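Local coordinates for protein putative amidohydrolase (Unidentified, PDB 3MKV) that probably works as a zinc-dependent prolidase of the amidohydrolase superfamily, hydrolysing dipeptides that end in proline, at residues Leu3-Pro16 against Asn46-Pro59. Numbering follows the deposited sequence.
Sequences LTTFLFRNGALLDP and NAHVIDVKGKTIMP
Ile50 CD1 lies over one face of the Phe8 ring, 4.1 Å from its centroid, a CH-pi contact; Val52 CG2 sits at that ring's edge. Ile57 CD1 comes in obliquely to within 3.6 Å of Phe8 CB. With Ile50 CG1 anti to the carbonyl carbon (chi1 -62°), Ile50 CD1 also reaches Phe6 CD1 at 3.6 Å and bridges the two phenylalanines. Phe6 CE1 lies over one face of the His48 ring near its rim, the planes inclined at 45°; His48 NE2 is hydrogen-bonded to Glu416 OE1.

On the other face of the sheet, Arg9, in the conformer given, bends at chi3 (67°) and brings NH1 to Asp51 OD2 as a salt bridge; a second conformer leaves its exact geometry doubtful. Asp51 OD1 takes weak bonds from Asn10 ND2 and Lys53 N.

Parallel ladders pair Phe6-Arg9 with His48-Asp51 and, two residues out of register, Ala12-Leu13 with Thr56-Ile57. Between them the chain turns at Asn10-Gly11 opposite the type I' turn Val52-Lys55, where Gly54 N binds Asn10 O at 2.9 Å.

Strand 5-9 lies between 25-30 and 48-51 in a small sheet consistent with the beta domain accompanying the amidohydrolase TIM barrel. Beyond the corner, 12-13 pairs with 22-23 and 56-63, the latter also flanked by 380-383, while Leu14 and Pro16 pack on helix 348-362.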
# COMPACT_ATOMS: atom_id res chain seq x y z
N LEU A 3 -56.82 -11.38 -7.49
CA LEU A 3 -57.39 -10.97 -8.81
C LEU A 3 -57.65 -9.47 -8.90
O LEU A 3 -58.74 -9.00 -8.55
CB LEU A 3 -58.68 -11.73 -9.11
CG LEU A 3 -58.60 -13.19 -9.53
CD1 LEU A 3 -59.96 -13.67 -10.01
CD2 LEU A 3 -57.53 -13.39 -10.60
N THR A 4 -56.66 -8.72 -9.37
CA THR A 4 -56.86 -7.32 -9.70
C THR A 4 -56.88 -7.20 -11.22
O THR A 4 -55.84 -7.13 -11.86
CB THR A 4 -55.77 -6.43 -9.11
OG1 THR A 4 -56.11 -5.06 -9.30
CG2 THR A 4 -54.43 -6.74 -9.76
N THR A 5 -58.09 -7.17 -11.78
CA THR A 5 -58.29 -7.42 -13.20
C THR A 5 -58.66 -6.17 -14.00
O THR A 5 -59.22 -5.22 -13.46
CB THR A 5 -59.38 -8.50 -13.40
OG1 THR A 5 -58.96 -9.71 -12.75
CG2 THR A 5 -59.61 -8.77 -14.87
N PHE A 6 -58.34 -6.18 -15.29
CA PHE A 6 -58.66 -5.08 -16.18
C PHE A 6 -59.08 -5.61 -17.55
O PHE A 6 -58.52 -6.59 -18.06
CB PHE A 6 -57.48 -4.12 -16.34
CG PHE A 6 -57.13 -3.38 -15.09
CD1 PHE A 6 -57.58 -2.09 -14.89
CD2 PHE A 6 -56.36 -3.98 -14.10
CE1 PHE A 6 -57.25 -1.40 -13.73
CE2 PHE A 6 -56.03 -3.30 -12.94
CZ PHE A 6 -56.48 -2.01 -12.75
N LEU A 7 -60.07 -4.95 -18.14
CA LEU A 7 -60.53 -5.31 -19.47
C LEU A 7 -60.61 -4.09 -20.38
O LEU A 7 -61.48 -3.23 -20.22
CB LEU A 7 -61.87 -6.04 -19.40
CG LEU A 7 -62.32 -6.64 -20.74
CD1 LEU A 7 -63.27 -7.81 -20.52
CD2 LEU A 7 -62.96 -5.58 -21.60
N PHE A 8 -59.68 -4.02 -21.32
CA PHE A 8 -59.68 -2.99 -22.34
C PHE A 8 -60.71 -3.36 -23.40
O PHE A 8 -60.71 -4.49 -23.90
CB PHE A 8 -58.30 -2.88 -22.97
CG PHE A 8 -57.26 -2.32 -22.04
CD1 PHE A 8 -56.95 -0.97 -22.07
CD2 PHE A 8 -56.59 -3.13 -21.15
CE1 PHE A 8 -56.00 -0.44 -21.23
CE2 PHE A 8 -55.64 -2.61 -20.30
CZ PHE A 8 -55.34 -1.27 -20.34
N ARG A 9 -61.57 -2.42 -23.74
CA ARG A 9 -62.66 -2.64 -24.69
C ARG A 9 -62.89 -1.43 -25.61
O ARG A 9 -62.65 -0.31 -25.22
CB ARG A 9 -63.94 -2.96 -23.91
CG ARG A 9 -65.08 -3.51 -24.75
CD ARG A 9 -66.35 -3.68 -23.92
NE ARG A 9 -66.91 -2.40 -23.49
CZ ARG A 9 -67.53 -1.54 -24.31
NH1 ARG A 9 -68.01 -0.40 -23.83
NH2 ARG A 9 -67.66 -1.83 -25.60
N ASN A 10 -63.43 -1.67 -26.79
CA ASN A 10 -63.82 -0.59 -27.70
C ASN A 10 -62.68 0.26 -28.27
O ASN A 10 -62.78 1.50 -28.32
CB ASN A 10 -64.84 0.32 -27.01
CG ASN A 10 -65.75 1.00 -28.00
OD1 ASN A 10 -66.28 0.36 -28.91
ND2 ASN A 10 -65.95 2.30 -27.83
N GLY A 11 -61.61 -0.39 -28.71
CA GLY A 11 -60.50 0.33 -29.31
C GLY A 11 -59.81 -0.41 -30.45
O GLY A 11 -60.11 -1.57 -30.74
N ALA A 12 -58.88 0.28 -31.10
CA ALA A 12 -58.01 -0.34 -32.08
C ALA A 12 -56.85 -0.98 -31.32
O ALA A 12 -56.46 -0.49 -30.27
CB ALA A 12 -57.51 0.68 -33.08
N LEU A 13 -56.33 -2.07 -31.86
CA LEU A 13 -55.20 -2.77 -31.26
C LEU A 13 -54.03 -2.67 -32.21
O LEU A 13 -54.16 -2.98 -33.38
CB LEU A 13 -55.53 -4.24 -31.04
CG LEU A 13 -54.39 -5.08 -30.47
CD1 LEU A 13 -53.82 -4.42 -29.22
CD2 LEU A 13 -54.86 -6.48 -30.16
N LEU A 14 -52.88 -2.24 -31.69
CA LEU A 14 -51.67 -2.17 -32.49
C LEU A 14 -50.85 -3.43 -32.24
O LEU A 14 -50.36 -3.66 -31.13
CB LEU A 14 -50.86 -0.93 -32.13
CG LEU A 14 -49.77 -0.49 -33.10
CD1 LEU A 14 -49.33 0.92 -32.76
CD2 LEU A 14 -48.59 -1.46 -33.10
N ASP A 15 -50.77 -4.27 -33.27
CA ASP A 15 -49.98 -5.49 -33.23
C ASP A 15 -48.81 -5.24 -34.16
O ASP A 15 -48.97 -5.23 -35.39
CB ASP A 15 -50.81 -6.68 -33.71
CG ASP A 15 -50.09 -8.01 -33.53
OD1 ASP A 15 -48.87 -8.06 -33.82
OD2 ASP A 15 -50.73 -9.00 -33.11
N PRO A 16 -47.63 -5.00 -33.57
CA PRO A 16 -46.47 -4.45 -34.27
C PRO A 16 -46.03 -5.23 -35.50
O PRO A 16 -45.25 -4.71 -36.30
CB PRO A 16 -45.38 -4.45 -33.19
CG PRO A 16 -46.14 -4.43 -31.89
CD PRO A 16 -47.36 -5.25 -32.14
N ASN A 46 -65.03 -10.05 -12.50
CA ASN A 46 -64.40 -9.12 -11.58
C ASN A 46 -63.72 -7.96 -12.32
O ASN A 46 -63.37 -6.95 -11.72
CB ASN A 46 -63.38 -9.85 -10.71
CG ASN A 46 -63.22 -9.21 -9.34
OD1 ASN A 46 -64.16 -8.64 -8.79
ND2 ASN A 46 -62.01 -9.31 -8.78
N ALA A 47 -63.55 -8.13 -13.62
CA ALA A 47 -62.79 -7.19 -14.43
C ALA A 47 -63.19 -5.73 -14.22
O ALA A 47 -64.38 -5.41 -14.15
CB ALA A 47 -62.89 -7.56 -15.90
N HIS A 48 -62.20 -4.86 -14.11
CA HIS A 48 -62.41 -3.42 -14.16
C HIS A 48 -62.28 -3.00 -15.63
O HIS A 48 -61.20 -3.08 -16.21
CB HIS A 48 -61.39 -2.69 -13.30
CG HIS A 48 -61.37 -1.21 -13.51
ND1 HIS A 48 -61.62 -0.30 -12.50
CD2 HIS A 48 -61.11 -0.47 -14.62
CE1 HIS A 48 -61.52 0.93 -12.98
NE2 HIS A 48 -61.22 0.85 -14.26
N VAL A 49 -63.39 -2.58 -16.22
CA VAL A 49 -63.45 -2.32 -17.66
C VAL A 49 -62.90 -0.96 -18.04
O VAL A 49 -63.22 0.05 -17.42
CB VAL A 49 -64.89 -2.45 -18.19
CG1 VAL A 49 -65.03 -1.83 -19.59
CG2 VAL A 49 -65.33 -3.91 -18.19
N ILE A 50 -62.09 -0.93 -19.09
CA ILE A 50 -61.56 0.33 -19.60
C ILE A 50 -62.06 0.62 -21.01
O ILE A 50 -61.74 -0.10 -21.96
CB ILE A 50 -60.02 0.35 -19.53
CG1 ILE A 50 -59.56 0.21 -18.07
CG2 ILE A 50 -59.47 1.62 -20.17
CD1 ILE A 50 -58.09 -0.06 -17.88
N ASP A 51 -62.86 1.66 -21.14
CA ASP A 51 -63.45 2.00 -22.42
C ASP A 51 -62.59 3.02 -23.14
O ASP A 51 -62.39 4.14 -22.65
CB ASP A 51 -64.88 2.53 -22.23
CG ASP A 51 -65.75 2.32 -23.46
OD1 ASP A 51 -65.33 2.74 -24.56
OD2 ASP A 51 -66.85 1.74 -23.31
N VAL A 52 -62.09 2.64 -24.31
CA VAL A 52 -61.09 3.43 -25.00
C VAL A 52 -61.66 4.45 -25.99
O VAL A 52 -60.90 5.16 -26.65
CB VAL A 52 -60.08 2.50 -25.73
CG1 VAL A 52 -58.96 3.31 -26.36
CG2 VAL A 52 -59.51 1.49 -24.75
N LYS A 53 -62.99 4.51 -26.10
CA LYS A 53 -63.64 5.47 -26.99
C LYS A 53 -62.96 5.52 -28.35
O LYS A 53 -62.69 6.61 -28.88
CB LYS A 53 -63.66 6.88 -26.39
CG LYS A 53 -64.71 7.10 -25.31
CD LYS A 53 -66.13 7.04 -25.89
CE LYS A 53 -66.40 8.18 -26.88
NZ LYS A 53 -66.81 9.44 -26.21
N GLY A 54 -62.68 4.35 -28.90
CA GLY A 54 -62.09 4.24 -30.23
C GLY A 54 -60.68 4.78 -30.35
O GLY A 54 -60.27 5.23 -31.42
N LYS A 55 -59.93 4.75 -29.24
CA LYS A 55 -58.53 5.14 -29.27
C LYS A 55 -57.64 3.92 -29.46
O LYS A 55 -58.14 2.78 -29.53
CB LYS A 55 -58.16 5.89 -27.99
CG LYS A 55 -58.30 7.39 -28.11
CD LYS A 55 -58.54 8.05 -26.76
CE LYS A 55 -59.93 7.74 -26.26
NZ LYS A 55 -60.58 8.95 -25.67
N THR A 56 -56.33 4.14 -29.54
CA THR A 56 -55.40 3.06 -29.86
C THR A 56 -54.77 2.42 -28.63
O THR A 56 -54.23 3.10 -27.75
CB THR A 56 -54.30 3.52 -30.83
OG1 THR A 56 -54.89 4.18 -31.96
CG2 THR A 56 -53.49 2.33 -31.30
N ILE A 57 -54.86 1.10 -28.57
CA ILE A 57 -54.21 0.35 -27.53
C ILE A 57 -52.97 -0.29 -28.13
O ILE A 57 -53.06 -1.11 -29.04
CB ILE A 57 -55.16 -0.71 -26.94
CG1 ILE A 57 -56.44 -0.04 -26.43
CG2 ILE A 57 -54.48 -1.49 -25.81
CD1 ILE A 57 -57.50 -1.01 -25.95
N MET A 58 -51.80 0.10 -27.62
CA MET A 58 -50.53 -0.41 -28.14
C MET A 58 -49.61 -0.88 -27.00
O MET A 58 -49.78 -0.48 -25.85
CB MET A 58 -49.83 0.66 -28.98
CG MET A 58 -49.35 1.86 -28.19
SD MET A 58 -48.24 2.93 -29.12
CE MET A 58 -46.88 1.79 -29.36
N PRO A 59 -48.61 -1.70 -27.34
CA PRO A 59 -47.70 -2.21 -26.31
C PRO A 59 -46.83 -1.09 -25.73
O PRO A 59 -46.62 -0.06 -26.38
CB PRO A 59 -46.81 -3.20 -27.07
CG PRO A 59 -47.44 -3.36 -28.42
CD PRO A 59 -48.25 -2.16 -28.69